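Local atomic coordinates of DNA double-strand break repair nuclease NurA (Sulfolobus solfataricus, PDB entry 2YGK), a protein that is a manganese-dependent nuclease that probably acts with the HerA helicase to resect DNA ends in double-strand break repair. Residues A[280-283]-A[284-288]; A[179-182]-A[183-187]; A[64-68]-A[69-73]; A[134-137]-A[138-142]. All blocks are in the same frame, centred on the assembly; numbering follows the deposited sequence. Where two conformers were deposited one is given.

Contact 1: residues A[280-283]-A[284-288]; sequences EKIV and KEIMD
K284 NZ is held from two directions. It makes a long salt bridge of 3.5 Å to E280 OE1 and gives a hydrogen bond of 2.9 Å to a water, which in turn donates to the same OE1, so ion pair and water close a small triangle. The two side chains run side by side and point the same way. K284 turns its CG anti to its own carbonyl carbon (chi1 -78°), which sends the otherwise extended chain back along the axis toward E280. Its CG passes 3.8 Å from E280 O, the acceptor of K284 N. These are i to i+4 pairings on helix 280-291, whose inner side rests on the large mixed sheet of this RNase H-clan domain: V283 and M287 pack on F229 of strand 228-236, with F259 and T261 of strand 255-262 beside them. Within the helix, V283 CG1 lies 4.2 Å from the selenium atom SE of M287. On the outer side K281 and E285 meet differently from E280 and K284. E285 OE2 rests against the aliphatic shaft of K281, 3.6 Å from its CE, while K281 NZ stays 4.6 Å away, too far for a salt bridge. Replacing K284 by an alanine would probably leave the E280 carboxylate without this counter-charge and the water without the N-H donor that holds it against OE1. I282 and I286 make an apolar touch of their own, I282 CG2 to I286 CD1 at 3.8 Å, and I286 N donates to I282 O at 2.8 Å.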
loop_
_atom_site.group_PDB
_atom_site.type_symbol
_atom_site.label_atom_id
_atom_site.label_comp_id
_atom_site.label_asym_id
_atom_site.label_seq_id
_atom_site.Cartn_x
_atom_site.Cartn_y
_atom_site.Cartn_z
ATOM N N GLU A 280 32.240 -16.523 -13.069
ATOM C CA GLU A 280 32.319 -17.222 -11.797
ATOM C C GLU A 280 33.351 -16.558 -10.891
ATOM O O GLU A 280 33.073 -16.277 -9.746
ATOM C CB GLU A 280 32.683 -18.694 -11.964
ATOM C CG GLU A 280 31.535 -19.562 -12.403
ATOM C CD GLU A 280 31.655 -21.023 -11.956
ATOM O OE1 GLU A 280 32.702 -21.427 -11.404
ATOM O OE2 GLU A 280 30.661 -21.756 -12.146
ATOM N N LYS A 281 34.549 -16.322 -11.398
ATOM C CA LYS A 281 35.602 -15.787 -10.557
ATOM C C LYS A 281 35.146 -14.482 -9.895
ATOM O O LYS A 281 35.316 -14.301 -8.682
ATOM C CB LYS A 281 36.848 -15.532 -11.385
ATOM C CG LYS A 281 38.067 -15.141 -10.594
ATOM C CD LYS A 281 39.196 -14.825 -11.570
ATOM C CE LYS A 281 40.524 -14.664 -10.876
ATOM N NZ LYS A 281 41.542 -14.329 -11.870
ATOM N N ILE A 282 34.576 -13.575 -10.685
ATOM C CA ILE A 282 34.111 -12.303 -10.140
ATOM C C ILE A 282 33.056 -12.552 -9.064
ATOM O O ILE A 282 33.174 -12.014 -7.958
ATOM C CB ILE A 282 33.627 -11.320 -11.241
ATOM C CG1 ILE A 282 34.842 -10.842 -12.077
ATOM C CG2 ILE A 282 32.947 -10.130 -10.611
ATOM C CD1 ILE A 282 34.585 -10.527 -13.555
ATOM N N VAL A 283 32.063 -13.380 -9.370
ATOM C CA VAL A 283 31.029 -13.738 -8.409
ATOM C C VAL A 283 31.592 -14.245 -7.075
ATOM O O VAL A 283 31.124 -13.796 -6.012
ATOM C CB VAL A 283 30.078 -14.803 -8.991
ATOM C CG1 VAL A 283 29.421 -15.610 -7.904
ATOM C CG2 VAL A 283 29.041 -14.143 -9.860
ATOM N N LYS A 284 32.569 -15.165 -7.129
ATOM C CA LYS A 284 33.217 -15.701 -5.929
ATOM C C LYS A 284 34.044 -14.627 -5.192
ATOM O O LYS A 284 34.109 -14.613 -3.938
ATOM C CB LYS A 284 34.139 -16.877 -6.267
ATOM C CG LYS A 284 33.469 -18.214 -6.521
ATOM C CD LYS A 284 34.420 -19.193 -7.183
ATOM C CE LYS A 284 33.750 -20.535 -7.524
ATOM N NZ LYS A 284 34.566 -21.398 -8.414
ATOM N N GLU A 285 34.683 -13.736 -5.947
ATOM C CA GLU A 285 35.373 -12.598 -5.315
ATOM C C GLU A 285 34.356 -11.685 -4.615
ATOM O O GLU A 285 34.612 -11.212 -3.513
ATOM C CB GLU A 285 36.189 -11.786 -6.331
ATOM C CG GLU A 285 37.405 -12.527 -6.925
ATOM C CD GLU A 285 38.148 -11.690 -7.980
ATOM O OE1 GLU A 285 37.850 -10.461 -8.122
ATOM O OE2 GLU A 285 39.037 -12.257 -8.659
ATOM N N ILE A 286 33.206 -11.446 -5.254
ATOM C CA ILE A 286 32.200 -10.566 -4.666
ATOM C C ILE A 286 31.581 -11.202 -3.414
ATOM O O ILE A 286 31.295 -10.501 -2.445
ATOM C CB ILE A 286 31.070 -10.203 -5.669
ATOM C CG1 ILE A 286 31.571 -9.211 -6.730
ATOM C CG2 ILE A 286 29.852 -9.600 -4.956
ATOM C CD1 ILE A 286 30.557 -9.024 -7.871
HETATM N N MSE A 287 31.369 -12.515 -3.435
HETATM C CA MSE A 287 30.871 -13.194 -2.256
HETATM C C MSE A 287 31.869 -13.098 -1.106
HETATM O O MSE A 287 31.511 -12.822 0.019
HETATM C CB MSE A 287 30.623 -14.668 -2.571
HETATM C CG MSE A 287 29.428 -14.885 -3.447
HETATM SE SE MSE A 287 29.111 -16.744 -3.824
HETATM C CE MSE A 287 28.919 -17.532 -2.063
ATOM N N ASP A 288 33.130 -13.363 -1.411
ATOM C CA ASP A 288 34.189 -13.452 -0.401
ATOM C C ASP A 288 34.361 -12.135 0.291
ATOM O O ASP A 288 34.411 -12.073 1.512
ATOM C CB ASP A 288 35.494 -13.877 -1.058
ATOM C CG ASP A 288 35.570 -15.377 -1.304
ATOM O OD1 ASP A 288 34.638 -16.085 -0.846
ATOM O OD2 ASP A 288 36.553 -15.844 -1.960
HETATM O O HOH W 1 35.754 -20.563 -10.972
#

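Contact 2: residues A[179-182]-A[183-187]; sequences MLLN and QFLVS
L181 and L185 form the tight apolar side of this turn, one step of i to i+4 packing within the long helix 171-193 of the NurA domain. L185 CD1 sits 3.7 Å from L181 CG and 4.0 Å from L181 CD1, the two branched ends meeting at a slant. L185 places CG anti to its carbonyl carbon (chi1 -72°), which folds the side chain back over the preceding turn; its CG then lies 3.1 Å from L181 O, the carbonyl that also receives L185 N at 2.8 Å. L181 continues outward to L162 and I165 of helix 162-166, while L185 reaches L117 of helix 104-123, so the pair is enclosed between neighbouring helices. An alanine in place of L185 would probably open a gap beside the branched end of L181 and weaken the packing toward L117. The Q183 side is looser, and Q183 is partly exposed. Its extended chain brings OE1 to 4.0 Å from L180 CD2, a van der Waals approach to a methyl group, and its amide is anchored elsewhere through NE2, which binds I140 O. L180 and F184 cover I157 of helix 151-159 next to it. The backbone is regular beneath both sides: V186 N reaches N182 O at 2.8 Å with an N-H...O angle of 171°. One carbonyl does double duty, since Q183 O accepts S187 N at 3.0 Å and S187 OG at 2.8 Å, the two donors arriving from opposite faces of its plane.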
loop_
_atom_site.group_PDB
_atom_site.type_symbol
_atom_site.label_atom_id
_atom_site.label_comp_id
_atom_site.label_asym_id
_atom_site.label_seq_id
_atom_site.Cartn_x
_atom_site.Cartn_y
_atom_site.Cartn_z
HETATM N N MSE A 179 10.077 10.233 -11.500
HETATM C CA MSE A 179 10.476 9.006 -12.168
HETATM C C MSE A 179 11.658 9.270 -13.094
HETATM O O MSE A 179 12.668 8.562 -13.042
HETATM C CB MSE A 179 9.307 8.433 -12.963
HETATM C CG MSE A 179 8.249 7.815 -12.088
HETATM SE SE MSE A 179 6.761 7.121 -13.096
HETATM C CE MSE A 179 7.679 5.616 -13.952
ATOM N N LEU A 180 11.533 10.297 -13.930
ATOM C CA LEU A 180 12.624 10.696 -14.823
ATOM C C LEU A 180 13.919 10.971 -14.059
ATOM O O LEU A 180 14.973 10.431 -14.398
ATOM C CB LEU A 180 12.248 11.933 -15.642
ATOM C CG LEU A 180 11.879 11.718 -17.112
ATOM C CD1 LEU A 180 11.715 13.067 -17.799
ATOM C CD2 LEU A 180 12.927 10.889 -17.861
ATOM N N LEU A 181 13.823 11.788 -13.013
ATOM C CA LEU A 181 14.986 12.099 -12.172
ATOM C C LEU A 181 15.731 10.838 -11.720
ATOM O O LEU A 181 16.958 10.739 -11.833
ATOM C CB LEU A 181 14.567 12.913 -10.940
ATOM C CG LEU A 181 15.743 13.415 -10.097
ATOM C CD1 LEU A 181 16.758 14.153 -10.973
ATOM C CD2 LEU A 181 15.284 14.280 -8.939
ATOM N N ASN A 182 14.990 9.871 -11.205
ATOM C CA ASN A 182 15.618 8.616 -10.826
ATOM C C ASN A 182 16.340 7.922 -12.000
ATOM O O ASN A 182 17.469 7.461 -11.847
ATOM C CB ASN A 182 14.596 7.695 -10.216
ATOM C CG ASN A 182 14.002 8.258 -8.966
ATOM O OD1 ASN A 182 14.552 9.168 -8.371
ATOM N ND2 ASN A 182 12.879 7.708 -8.548
ATOM N N GLN A 183 15.712 7.877 -13.170
ATOM C CA GLN A 183 16.330 7.238 -14.343
ATOM C C GLN A 183 17.632 7.939 -14.734
ATOM O O GLN A 183 18.622 7.288 -15.060
ATOM C CB GLN A 183 15.360 7.186 -15.535
ATOM C CG GLN A 183 14.226 6.168 -15.365
ATOM C CD GLN A 183 13.257 6.071 -16.550
ATOM O OE1 GLN A 183 13.241 6.910 -17.460
ATOM N NE2 GLN A 183 12.435 5.030 -16.532
ATOM N N PHE A 184 17.632 9.259 -14.653
ATOM C CA PHE A 184 18.794 10.069 -14.959
ATOM C C PHE A 184 19.862 9.877 -13.902
ATOM O O PHE A 184 21.045 9.750 -14.228
ATOM C CB PHE A 184 18.382 11.533 -15.066
ATOM C CG PHE A 184 19.532 12.499 -15.199
ATOM C CD1 PHE A 184 20.214 12.642 -16.406
ATOM C CD2 PHE A 184 19.912 13.294 -14.123
ATOM C CE1 PHE A 184 21.262 13.551 -16.526
ATOM C CE2 PHE A 184 20.958 14.218 -14.243
ATOM C CZ PHE A 184 21.631 14.344 -15.445
ATOM N N LEU A 185 19.451 9.803 -12.640
ATOM C CA LEU A 185 20.375 9.503 -11.543
ATOM C C LEU A 185 21.014 8.107 -11.584
ATOM O O LEU A 185 22.212 7.953 -11.314
ATOM C CB LEU A 185 19.659 9.717 -10.215
ATOM C CG LEU A 185 19.428 11.188 -9.938
ATOM C CD1 LEU A 185 18.538 11.341 -8.724
ATOM C CD2 LEU A 185 20.756 11.944 -9.750
ATOM N N VAL A 186 20.226 7.075 -11.875
ATOM C CA VAL A 186 20.816 5.732 -12.068
ATOM C C VAL A 186 21.824 5.830 -13.181
ATOM O O VAL A 186 22.918 5.304 -13.070
ATOM C CB VAL A 186 19.779 4.681 -12.466
ATOM C CG1 VAL A 186 20.445 3.436 -12.980
ATOM C CG2 VAL A 186 18.874 4.369 -11.279
ATOM N N SER A 187 21.455 6.523 -14.249
ATOM C CA SER A 187 22.323 6.583 -15.426
ATOM C C SER A 187 23.685 7.195 -15.153
ATOM O O SER A 187 24.668 6.769 -15.743
ATOM C CB SER A 187 21.655 7.357 -16.558
ATOM O OG SER A 187 20.526 6.637 -16.992
#

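Contact 3: residues A[64-68]-A[69-73]; sequences RPMRI and GIVYA
V71 CG2 is the point where three side chains of this beta hairpin converge: the selenium atom SE of M66 lies 4.0 Å from it and I68 CG2 lies 3.9 Å from it, both chains passing V71 at a slant. The hairpin joins strands 54-65 and 70-82 through a tight turn in which R67 and I68 have backbone angles close to those of a type I turn. M66 sets CG anti to its carbonyl carbon (chi1 -86°) and runs on extended through chi2, which carries SE to V71, and I68 directs its CG2 branch there by placing it between its own backbone N and carbonyl carbon. V71 shares its sheet face with R64, and helix 313-330 covers that side, with I320 against R64 and M66, V323 against V71 and L327 against I68. The other face carries P65 and I70, with A104 and I108 of helix 104-123 against I70. R64 and V71 are a hydrogen-bonded antiparallel pair, R64 N donating to V71 O at 3.0 Å and V71 N to R64 O at 3.2 Å; P65 and I70 follow as a non-hydrogen-bonded pair. At the turn, M66 N donates to G69 O at 2.9 Å from above the carbonyl plane, and the return bond from G69 N to M66 O is weak. A CB on G69 would stand 2.5 Å from I68 O, a clash that glycine avoids. The tip also meets the dimer partner, as I68 O is hydrogen-bonded to Y214 OH of the second subunit. Across the opposite face, I70 CD1 comes 3.7 Å from P65 CA.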
loop_
_atom_site.group_PDB
_atom_site.type_symbol
_atom_site.label_atom_id
_atom_site.label_comp_id
_atom_site.label_asym_id
_atom_site.label_seq_id
_atom_site.Cartn_x
_atom_site.Cartn_y
_atom_site.Cartn_z
ATOM N N ARG A 64 1.498 10.535 6.116
ATOM C CA ARG A 64 0.229 10.313 6.789
ATOM C C ARG A 64 -0.837 11.293 6.284
ATOM O O ARG A 64 -0.660 12.509 6.382
ATOM C CB ARG A 64 0.378 10.410 8.306
ATOM C CG ARG A 64 -0.824 9.819 9.008
ATOM C CD ARG A 64 -0.797 9.914 10.522
ATOM N NE ARG A 64 -2.143 9.656 11.072
ATOM C CZ ARG A 64 -2.846 10.475 11.872
ATOM N NH1 ARG A 64 -2.369 11.649 12.285
ATOM N NH2 ARG A 64 -4.056 10.106 12.286
ATOM N N PRO A 65 -1.934 10.757 5.722
ATOM C CA PRO A 65 -3.066 11.570 5.252
ATOM C C PRO A 65 -3.654 12.391 6.375
ATOM O O PRO A 65 -4.056 11.843 7.381
ATOM C CB PRO A 65 -4.085 10.524 4.789
ATOM C CG PRO A 65 -3.232 9.338 4.401
ATOM C CD PRO A 65 -2.068 9.342 5.328
HETATM N N MSE A 66 -3.660 13.695 6.219
HETATM C CA MSE A 66 -4.211 14.558 7.223
HETATM C C MSE A 66 -4.971 15.694 6.568
HETATM O O MSE A 66 -5.028 15.786 5.340
HETATM C CB MSE A 66 -3.103 15.066 8.132
HETATM C CG MSE A 66 -2.822 14.095 9.262
HETATM SE SE MSE A 66 -1.176 14.501 10.165
HETATM C CE MSE A 66 -1.663 16.104 11.156
ATOM N N ARG A 67 -5.583 16.536 7.388
ATOM C CA ARG A 67 -6.377 17.616 6.863
ATOM C C ARG A 67 -5.510 18.636 6.126
ATOM O O ARG A 67 -5.828 18.997 5.011
ATOM C CB ARG A 67 -7.217 18.247 7.965
ATOM C CG ARG A 67 -8.325 17.334 8.448
ATOM C CD ARG A 67 -9.303 18.071 9.303
ATOM N NE ARG A 67 -8.710 18.568 10.539
ATOM C CZ ARG A 67 -8.881 18.037 11.752
ATOM N NH1 ARG A 67 -9.636 16.949 11.949
ATOM N NH2 ARG A 67 -8.281 18.610 12.793
ATOM N N ILE A 68 -4.402 19.065 6.718
ATOM C CA ILE A 68 -3.488 19.997 6.043
ATOM C C ILE A 68 -2.893 19.412 4.747
ATOM O O ILE A 68 -2.419 20.147 3.892
ATOM C CB ILE A 68 -2.357 20.445 6.989
ATOM C CG1 ILE A 68 -1.757 21.783 6.563
ATOM C CG2 ILE A 68 -1.247 19.400 7.072
ATOM C CD1 ILE A 68 -2.625 22.979 6.838
ATOM N N GLY A 69 -2.926 18.082 4.620
ATOM C CA GLY A 69 -2.507 17.370 3.430
ATOM C C GLY A 69 -1.783 16.112 3.857
ATOM O O GLY A 69 -1.987 15.649 4.966
ATOM N N ILE A 70 -0.906 15.596 2.984
ATOM C CA ILE A 70 -0.086 14.431 3.270
ATOM C C ILE A 70 1.221 14.875 3.895
ATOM O O ILE A 70 2.117 15.367 3.203
ATOM C CB ILE A 70 0.249 13.618 2.005
ATOM C CG1 ILE A 70 -0.982 13.425 1.119
ATOM C CG2 ILE A 70 0.843 12.266 2.398
ATOM C CD1 ILE A 70 -2.139 12.812 1.857
ATOM N N VAL A 71 1.346 14.682 5.199
ATOM C CA VAL A 71 2.548 15.073 5.915
ATOM C C VAL A 71 3.570 13.969 5.784
ATOM O O VAL A 71 3.326 12.883 6.262
ATOM C CB VAL A 71 2.273 15.292 7.402
ATOM C CG1 VAL A 71 3.576 15.623 8.145
ATOM C CG2 VAL A 71 1.219 16.416 7.601
ATOM N N TYR A 72 4.710 14.251 5.151
ATOM C CA TYR A 72 5.697 13.223 4.878
ATOM C C TYR A 72 7.081 13.554 5.391
ATOM O O TYR A 72 7.419 14.692 5.680
ATOM C CB TYR A 72 5.812 12.985 3.385
ATOM C CG TYR A 72 6.459 14.137 2.669
ATOM C CD1 TYR A 72 5.696 15.198 2.182
ATOM C CD2 TYR A 72 7.827 14.190 2.511
ATOM C CE1 TYR A 72 6.292 16.265 1.523
ATOM C CE2 TYR A 72 8.426 15.238 1.862
ATOM C CZ TYR A 72 7.657 16.283 1.364
ATOM O OH TYR A 72 8.281 17.340 0.708
ATOM N N ALA A 73 7.896 12.520 5.431
ATOM C CA ALA A 73 9.260 12.631 5.848
ATOM C C ALA A 73 10.025 11.576 5.094
ATOM O O ALA A 73 9.631 10.423 5.062
ATOM C CB ALA A 73 9.357 12.408 7.331
#

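Contact 4: residues A[134-137]-A[138-142]; sequences GSLS and KKIGN
This is a helix N-cap: S135 closes the start of the short helix 136-140, which begins just after strand 129-133 and its manganese ligand D133. The evidence is the capping bond from K138 N to S135 OG, 3.1 Å long with an N-H...O angle of 148°. S135 holds OG between its backbone N and carbonyl carbon (chi1 56°), which aims the hydroxyl oxygen over the first turn, and there it is also packed 3.1 Å from K138 CB. The helical bonds proper follow, with K139 N to S135 O and I140 N to L136 O each at 3.1 Å. D273 of strand 270-275 accepts the backbone N of L136, tying the helix start to the sheet. K139 bends back over the cap, its CG 3.3 Å from S135 O, and turns NZ inward to a salt bridge with E116 and a hydrogen bond to D133 O. Its side chain lies about 6 Å from the bound manganese. G134 leaves room for that chain: a CB on it would fall 2.9 Å from K139 CE. At the far end, G141 leaves the helix with positive phi, and its N makes a weak bond of 3.4 Å to S137 O.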
loop_
_atom_site.group_PDB
_atom_site.type_symbol
_atom_site.label_atom_id
_atom_site.label_comp_id
_atom_site.label_asym_id
_atom_site.label_seq_id
_atom_site.Cartn_x
_atom_site.Cartn_y
_atom_site.Cartn_z
ATOM N N GLY A 134 17.724 -2.747 -2.963
ATOM C CA GLY A 134 16.764 -2.773 -4.038
ATOM C C GLY A 134 17.338 -3.189 -5.380
ATOM O O GLY A 134 18.522 -3.012 -5.666
ATOM N N SER A 135 16.464 -3.703 -6.237
ATOM C CA SER A 135 16.877 -4.192 -7.553
ATOM C C SER A 135 17.088 -3.075 -8.566
ATOM O O SER A 135 16.463 -2.011 -8.474
ATOM C CB SER A 135 15.800 -5.085 -8.095
ATOM O OG SER A 135 14.578 -4.328 -8.117
ATOM N N LEU A 136 17.936 -3.339 -9.558
ATOM C CA LEU A 136 18.121 -2.408 -10.673
ATOM C C LEU A 136 16.767 -2.098 -11.338
ATOM O O LEU A 136 16.399 -0.959 -11.473
ATOM C CB LEU A 136 19.131 -2.983 -11.691
ATOM C CG LEU A 136 19.647 -2.080 -12.824
ATOM C CD1 LEU A 136 20.049 -0.689 -12.295
ATOM C CD2 LEU A 136 20.814 -2.722 -13.561
ATOM N N SER A 137 16.028 -3.131 -11.708
ATOM C CA SER A 137 14.736 -2.990 -12.379
ATOM C C SER A 137 13.817 -2.093 -11.601
ATOM O O SER A 137 13.205 -1.240 -12.183
ATOM C CB SER A 137 14.054 -4.363 -12.578
ATOM O OG SER A 137 14.302 -5.280 -11.461
ATOM N N LYS A 138 13.728 -2.258 -10.285
ATOM C CA LYS A 138 12.780 -1.454 -9.521
ATOM C C LYS A 138 13.222 0.007 -9.366
ATOM O O LYS A 138 12.395 0.900 -9.407
ATOM C CB LYS A 138 12.401 -2.107 -8.169
ATOM C CG LYS A 138 11.074 -2.970 -8.255
ATOM C CD LYS A 138 10.862 -3.949 -7.065
ATOM C CE LYS A 138 9.870 -5.094 -7.411
ATOM N NZ LYS A 138 10.128 -6.379 -6.631
ATOM N N LYS A 139 14.519 0.241 -9.197
ATOM C CA LYS A 139 15.059 1.605 -9.037
ATOM C C LYS A 139 14.900 2.440 -10.305
ATOM O O LYS A 139 14.697 3.663 -10.235
ATOM C CB LYS A 139 16.535 1.563 -8.671
ATOM C CG LYS A 139 16.830 1.005 -7.289
ATOM C CD LYS A 139 16.660 2.037 -6.196
ATOM C CE LYS A 139 16.341 1.415 -4.825
ATOM N NZ LYS A 139 17.504 1.504 -3.897
ATOM N N ILE A 140 15.007 1.771 -11.452
ATOM C CA ILE A 140 14.833 2.409 -12.742
ATOM C C ILE A 140 13.406 2.849 -12.965
ATOM O O ILE A 140 13.187 3.845 -13.620
ATOM C CB ILE A 140 15.223 1.454 -13.881
ATOM C CG1 ILE A 140 16.719 1.552 -14.149
ATOM C CG2 ILE A 140 14.418 1.753 -15.165
ATOM C CD1 ILE A 140 17.120 0.868 -15.394
ATOM N N GLY A 141 12.441 2.091 -12.437
ATOM C CA GLY A 141 11.033 2.456 -12.525
ATOM C C GLY A 141 10.479 2.128 -13.891
ATOM O O GLY A 141 11.198 1.590 -14.726
ATOM N N ASN A 142 9.200 2.439 -14.109
ATOM C CA ASN A 142 8.525 2.152 -15.391
ATOM C C ASN A 142 8.835 3.200 -16.437
ATOM O O ASN A 142 9.494 4.186 -16.165
ATOM C CB ASN A 142 6.994 2.060 -15.212
ATOM C CG ASN A 142 6.554 0.861 -14.353
ATOM O OD1 ASN A 142 7.274 -0.144 -14.223
ATOM N ND2 ASN A 142 5.345 0.962 -13.777
#

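Contacts 2 and 4 are neighbours, with centres 10 Å apart and direct touches: Q183 NE2 lies 3.2 Å from I140 O, a probable hydrogen bond, and N182 CB is 4.0 Å from K139 O. Helix 171-193 thus backs the short helix that follows the metal ligand D133. Contact 4 is closest to the manganese bound by D58 and D133, whereas the N182 side chain of contact 2 is about 12 Å from the ion. Contacts 1 and 3 lie on opposite sides of the chain's centre, 46 Å apart between centres. The centres of contacts 1 and 3 lie 23 and 26 Å from that of contact 4, and neither touches it; contact 3 reaches the second subunit.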